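Local coordinates for La-related protein 7 homolog (Schizosaccharomyces pombe, PDB 6TZN) that binds telomerase RNA ter1 and promotes its assembly with the catalytic subunit trt1, here represented by its C-terminal xRRM domain, at residues R15-H20 with F101-L106; S33-R38 with Q79-N84. All coordinates share one frame; numbering follows the deposited sequence.

Contact 1 (R15-H20 with F101-L106); sequences RIKNLH and FLIAEL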
# COMPACT_ATOMS: atom_id res chain seq x y z
N ARG A 15 -1.62 4.71 -3.27
CA ARG A 15 -0.85 3.93 -4.23
C ARG A 15 0.40 3.42 -3.54
O ARG A 15 1.10 4.20 -2.87
CB ARG A 15 -0.46 4.80 -5.42
CG ARG A 15 0.51 4.11 -6.37
CD ARG A 15 0.78 4.95 -7.59
NE ARG A 15 -0.29 4.80 -8.57
CZ ARG A 15 -1.21 5.73 -8.82
NH1 ARG A 15 -1.18 6.89 -8.17
NH2 ARG A 15 -2.15 5.50 -9.72
N ILE A 16 0.66 2.13 -3.66
CA ILE A 16 1.90 1.52 -3.18
C ILE A 16 2.77 1.26 -4.40
O ILE A 16 2.32 0.64 -5.36
CB ILE A 16 1.63 0.21 -2.42
CG1 ILE A 16 0.52 0.38 -1.38
CG2 ILE A 16 2.93 -0.32 -1.81
CD1 ILE A 16 0.85 1.37 -0.30
N LYS A 17 4.01 1.75 -4.37
CA LYS A 17 4.94 1.58 -5.48
C LYS A 17 6.14 0.75 -5.05
O LYS A 17 6.53 0.74 -3.87
CB LYS A 17 5.43 2.93 -6.01
CG LYS A 17 4.32 3.78 -6.59
CD LYS A 17 4.87 4.97 -7.35
CE LYS A 17 5.55 5.96 -6.43
NZ LYS A 17 6.12 7.10 -7.21
N ASN A 18 6.75 0.08 -6.04
CA ASN A 18 7.96 -0.72 -5.88
C ASN A 18 7.71 -2.04 -5.16
O ASN A 18 8.61 -2.59 -4.52
CB ASN A 18 9.11 0.08 -5.27
CG ASN A 18 9.41 1.32 -6.08
OD1 ASN A 18 9.51 1.26 -7.30
ND2 ASN A 18 9.54 2.45 -5.39
N LEU A 19 6.50 -2.58 -5.30
CA LEU A 19 6.25 -3.96 -4.90
C LEU A 19 7.04 -4.91 -5.80
O LEU A 19 7.34 -4.60 -6.96
CB LEU A 19 4.77 -4.28 -5.05
CG LEU A 19 3.84 -3.56 -4.07
CD1 LEU A 19 2.41 -3.59 -4.57
CD2 LEU A 19 3.97 -4.18 -2.69
N HIS A 20 7.38 -6.06 -5.26
CA HIS A 20 7.97 -7.10 -6.09
C HIS A 20 7.00 -7.49 -7.20
O HIS A 20 5.81 -7.71 -6.92
CB HIS A 20 8.33 -8.32 -5.25
CG HIS A 20 9.17 -9.31 -5.98
ND1 HIS A 20 8.67 -10.15 -6.96
CD2 HIS A 20 10.50 -9.58 -5.90
CE1 HIS A 20 9.65 -10.89 -7.44
NE2 HIS A 20 10.77 -10.57 -6.82
N PHE A 101 13.02 1.20 -2.58
CA PHE A 101 12.21 1.27 -1.37
C PHE A 101 10.72 1.35 -1.71
O PHE A 101 10.31 2.07 -2.63
CB PHE A 101 12.59 2.49 -0.53
CG PHE A 101 13.93 2.37 0.14
CD1 PHE A 101 14.14 1.49 1.18
CD2 PHE A 101 14.99 3.16 -0.28
CE1 PHE A 101 15.37 1.39 1.80
CE2 PHE A 101 16.23 3.07 0.33
CZ PHE A 101 16.42 2.19 1.37
N LEU A 102 9.92 0.62 -0.95
CA LEU A 102 8.47 0.77 -1.02
C LEU A 102 8.05 2.20 -0.69
O LEU A 102 8.55 2.81 0.26
CB LEU A 102 7.81 -0.21 -0.05
CG LEU A 102 7.90 -1.67 -0.49
CD1 LEU A 102 7.74 -2.61 0.68
CD2 LEU A 102 6.85 -1.96 -1.55
N ILE A 103 7.12 2.73 -1.48
CA ILE A 103 6.60 4.09 -1.36
C ILE A 103 5.09 4.01 -1.32
O ILE A 103 4.48 3.22 -2.04
CB ILE A 103 7.05 4.93 -2.57
CG1 ILE A 103 8.56 5.17 -2.54
CG2 ILE A 103 6.27 6.26 -2.64
CD1 ILE A 103 9.07 5.85 -3.78
N ALA A 104 4.47 4.84 -0.48
CA ALA A 104 3.02 4.98 -0.45
C ALA A 104 2.65 6.45 -0.65
O ALA A 104 3.22 7.32 0.01
CB ALA A 104 2.41 4.44 0.85
N GLU A 105 1.70 6.70 -1.54
CA GLU A 105 1.25 8.06 -1.86
C GLU A 105 -0.26 8.12 -1.82
O GLU A 105 -0.94 7.22 -2.32
CB GLU A 105 1.70 8.48 -3.26
CG GLU A 105 3.17 8.22 -3.59
CD GLU A 105 3.50 8.52 -5.04
OE1 GLU A 105 4.67 8.86 -5.32
OE2 GLU A 105 2.60 8.40 -5.90
N LEU A 106 -0.80 9.19 -1.23
CA LEU A 106 -2.23 9.40 -1.23
C LEU A 106 -2.68 9.82 -2.62
O LEU A 106 -2.07 10.69 -3.24
CB LEU A 106 -2.58 10.49 -0.21
CG LEU A 106 -4.07 10.65 0.12
CD1 LEU A 106 -4.58 9.47 0.93
CD2 LEU A 106 -4.28 11.97 0.87

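Contact 2 (S33-R38 with Q79-N84); sequences SYVFSR and QERKQN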
# COMPACT_ATOMS: atom_id res chain seq x y z
N SER A 33 -0.29 -4.99 6.67
CA SER A 33 -0.63 -5.18 8.08
C SER A 33 0.62 -5.18 8.96
O SER A 33 0.62 -4.59 10.05
CB SER A 33 -1.41 -6.47 8.26
OG SER A 33 -2.56 -6.46 7.43
N TYR A 34 1.68 -5.84 8.51
CA TYR A 34 2.92 -5.90 9.27
C TYR A 34 3.50 -4.51 9.48
O TYR A 34 3.86 -4.13 10.60
CB TYR A 34 3.91 -6.80 8.51
CG TYR A 34 5.21 -7.04 9.24
CD1 TYR A 34 6.25 -6.13 9.16
CD2 TYR A 34 5.39 -8.18 10.01
CE1 TYR A 34 7.43 -6.34 9.83
CE2 TYR A 34 6.57 -8.41 10.68
CZ TYR A 34 7.59 -7.48 10.59
OH TYR A 34 8.76 -7.71 11.26
N VAL A 35 3.57 -3.73 8.40
CA VAL A 35 4.13 -2.38 8.49
C VAL A 35 3.23 -1.47 9.33
O VAL A 35 3.72 -0.72 10.19
CB VAL A 35 4.35 -1.84 7.06
CG1 VAL A 35 4.72 -0.37 7.07
CG2 VAL A 35 5.42 -2.65 6.35
N PHE A 36 1.92 -1.54 9.10
CA PHE A 36 0.95 -0.73 9.83
C PHE A 36 1.10 -0.93 11.33
O PHE A 36 1.07 0.03 12.11
CB PHE A 36 -0.46 -1.15 9.38
CG PHE A 36 -1.56 -0.17 9.69
CD1 PHE A 36 -2.10 -0.09 10.97
CD2 PHE A 36 -2.12 0.62 8.69
CE1 PHE A 36 -3.14 0.79 11.26
CE2 PHE A 36 -3.16 1.49 8.97
CZ PHE A 36 -3.66 1.58 10.25
N SER A 37 1.28 -2.18 11.77
CA SER A 37 1.36 -2.47 13.19
C SER A 37 2.60 -1.87 13.85
O SER A 37 2.57 -1.61 15.06
CB SER A 37 1.28 -3.98 13.45
OG SER A 37 2.46 -4.63 13.06
N ARG A 38 3.67 -1.65 13.09
CA ARG A 38 4.83 -0.94 13.62
C ARG A 38 4.62 0.56 13.70
O ARG A 38 5.34 1.23 14.44
CB ARG A 38 6.08 -1.21 12.77
CG ARG A 38 6.89 -2.42 13.20
CD ARG A 38 6.37 -3.68 12.57
NE ARG A 38 6.87 -4.85 13.27
CZ ARG A 38 6.23 -6.01 13.30
NH1 ARG A 38 5.08 -6.15 12.65
NH2 ARG A 38 6.75 -7.03 13.98
N GLN A 79 9.51 4.22 7.69
CA GLN A 79 10.14 2.91 7.71
C GLN A 79 10.71 2.59 6.32
O GLN A 79 9.97 2.62 5.33
CB GLN A 79 9.13 1.83 8.09
CG GLN A 79 8.38 2.06 9.41
CD GLN A 79 7.32 1.00 9.64
OE1 GLN A 79 7.50 -0.16 9.27
NE2 GLN A 79 6.20 1.39 10.25
N GLU A 80 12.01 2.29 6.27
CA GLU A 80 12.62 1.76 5.05
C GLU A 80 12.20 0.31 4.87
O GLU A 80 12.51 -0.54 5.70
CB GLU A 80 14.14 1.81 5.16
CG GLU A 80 14.75 3.17 5.04
CD GLU A 80 16.27 3.14 5.16
OE1 GLU A 80 16.88 4.18 4.87
OE2 GLU A 80 16.84 2.09 5.54
N ARG A 81 11.48 0.03 3.80
CA ARG A 81 11.07 -1.33 3.52
C ARG A 81 11.32 -1.62 2.05
O ARG A 81 11.10 -0.75 1.20
CB ARG A 81 9.59 -1.55 3.86
CG ARG A 81 9.19 -1.21 5.28
CD ARG A 81 9.20 -2.43 6.17
NE ARG A 81 8.95 -2.07 7.57
CZ ARG A 81 9.29 -2.81 8.61
NH1 ARG A 81 9.90 -3.98 8.45
NH2 ARG A 81 9.03 -2.37 9.84
N LYS A 82 11.77 -2.84 1.76
CA LYS A 82 11.96 -3.30 0.39
C LYS A 82 11.57 -4.76 0.36
O LYS A 82 12.06 -5.55 1.16
CB LYS A 82 13.42 -3.17 -0.04
N GLN A 83 10.69 -5.13 -0.57
CA GLN A 83 10.29 -6.52 -0.70
C GLN A 83 11.41 -7.29 -1.39
O GLN A 83 11.78 -6.96 -2.53
CB GLN A 83 9.00 -6.60 -1.50
CG GLN A 83 7.96 -7.41 -0.83
CD GLN A 83 6.71 -7.57 -1.65
OE1 GLN A 83 6.49 -6.88 -2.65
NE2 GLN A 83 5.87 -8.50 -1.22
N ASN A 84 11.95 -8.30 -0.72
CA ASN A 84 13.10 -9.06 -1.22
C ASN A 84 12.71 -10.27 -2.07
O ASN A 84 13.57 -10.85 -2.73
CB ASN A 84 13.94 -9.55 -0.05
CG ASN A 84 14.51 -8.41 0.75
OD1 ASN A 84 15.39 -7.71 0.27
ND2 ASN A 84 13.99 -8.20 1.97

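Contact 1 (R15-H20 with F101-L106)
I16 and A104 face each other as a non-hydrogen-bonded pair between two antiparallel strands, 15-17 and 103-106, with I16 CD1 3.6 Å from A104 CB. This is the tight side of the contact. L19 CD2 meets L102 CD2 at 3.8 Å, the two leucines crossing at about a right angle, and helices 25-39 and 66-78 pack over the same apolar face, as expected of an RRM sheet. The backbones are joined through the hydrogen-bonded pairs R15-E105 and K17-I103, the straightest of these bonds being K17 N to I103 O at 2.8 Å (168° at the hydrogen).

The other face, carrying R15, K17, I103 and E105, is looser and partly exposed. The bend of K17 at chi3 (-67°) brings CE against E105 OE1, and NZ beyond it reaches that oxygen at 3.0 Å from above the carboxylate plane, forming a salt bridge. R15 turns its own charge elsewhere, to E111 of the C-terminal helix. An alanine in place of E105 would probably leave the K17 ammonium without its mate and its tip free to turn. Beyond the strand N18, in a loop, donates from ND2 to F101 O at 2.9 Å. Apolar packing thus holds one face of the strand pair, while the other depends largely on charge pairing, which partial exposure to solvent is likely to weaken.

Contact 2 (S33-R38 with Q79-N84)
R81 reaches from the segment after helix 66-78 to the side of helix 25-39, and its long chain passes V35, Y34 and R38 in turn. From CB the chain runs to CG, which lies beside the backbone N (chi1 -56°) and 4.2 Å from V35 CG2. A bend at chi2 (-95°) then sets CD 3.8 Å from the same methyl, and NE follows alongside it. At the tip the guanidinium divides its contacts. NE and NH2 grip Q79 side-on, both donating to OE1; the NE bond lies in the carbonyl plane, whereas NH2, at 2.7 Å, comes from above it. NH1 stands 3.7 Å from Y34 CE1, at the edge of a ring turned 85° to the guanidinium, and also donates to R90 O. NH2 further approaches the aliphatic CG of R38 at 4.0 Å.

Q79, just past the end of its helix, holds its amide between the two segments: NE2 donates to V35 O at 3.3 Å, while OE1 also lies against V35 CG1. The R38 guanidinium turns back on its own helix, its NH1 bonding to Y34 O and sitting over the centre of the Y34 ring, 3.2 Å above it. With R81 NE and NH2 on its oxygen and its nitrogen on the helix carbonyl, the Q79 amide is probably fixed in rotation and relays the arginine to helix 25-39, while the two arginine charges remain separate and would probably repel each other mildly.

From the N terminus the chain enters strand 13-17, the first half of contact 1, and passes through a short loop into helix 25-39, whose last turns supply the first half of contact 2. Strands 47-51 and 58-63 and helix 66-78 follow before residues 79-84 return to helix 25-39 and close contact 2. A long loop then leads to strand 103-106, which closes contact 1 at the edge of the sheet, so the smaller loop lies wholly within the larger. The two meet directly: L102 N bonds to R81 O and H20 N to Q83 OE1. Together they tie the sheet edge, helix 25-39 and the loop leading into the last strand to one another.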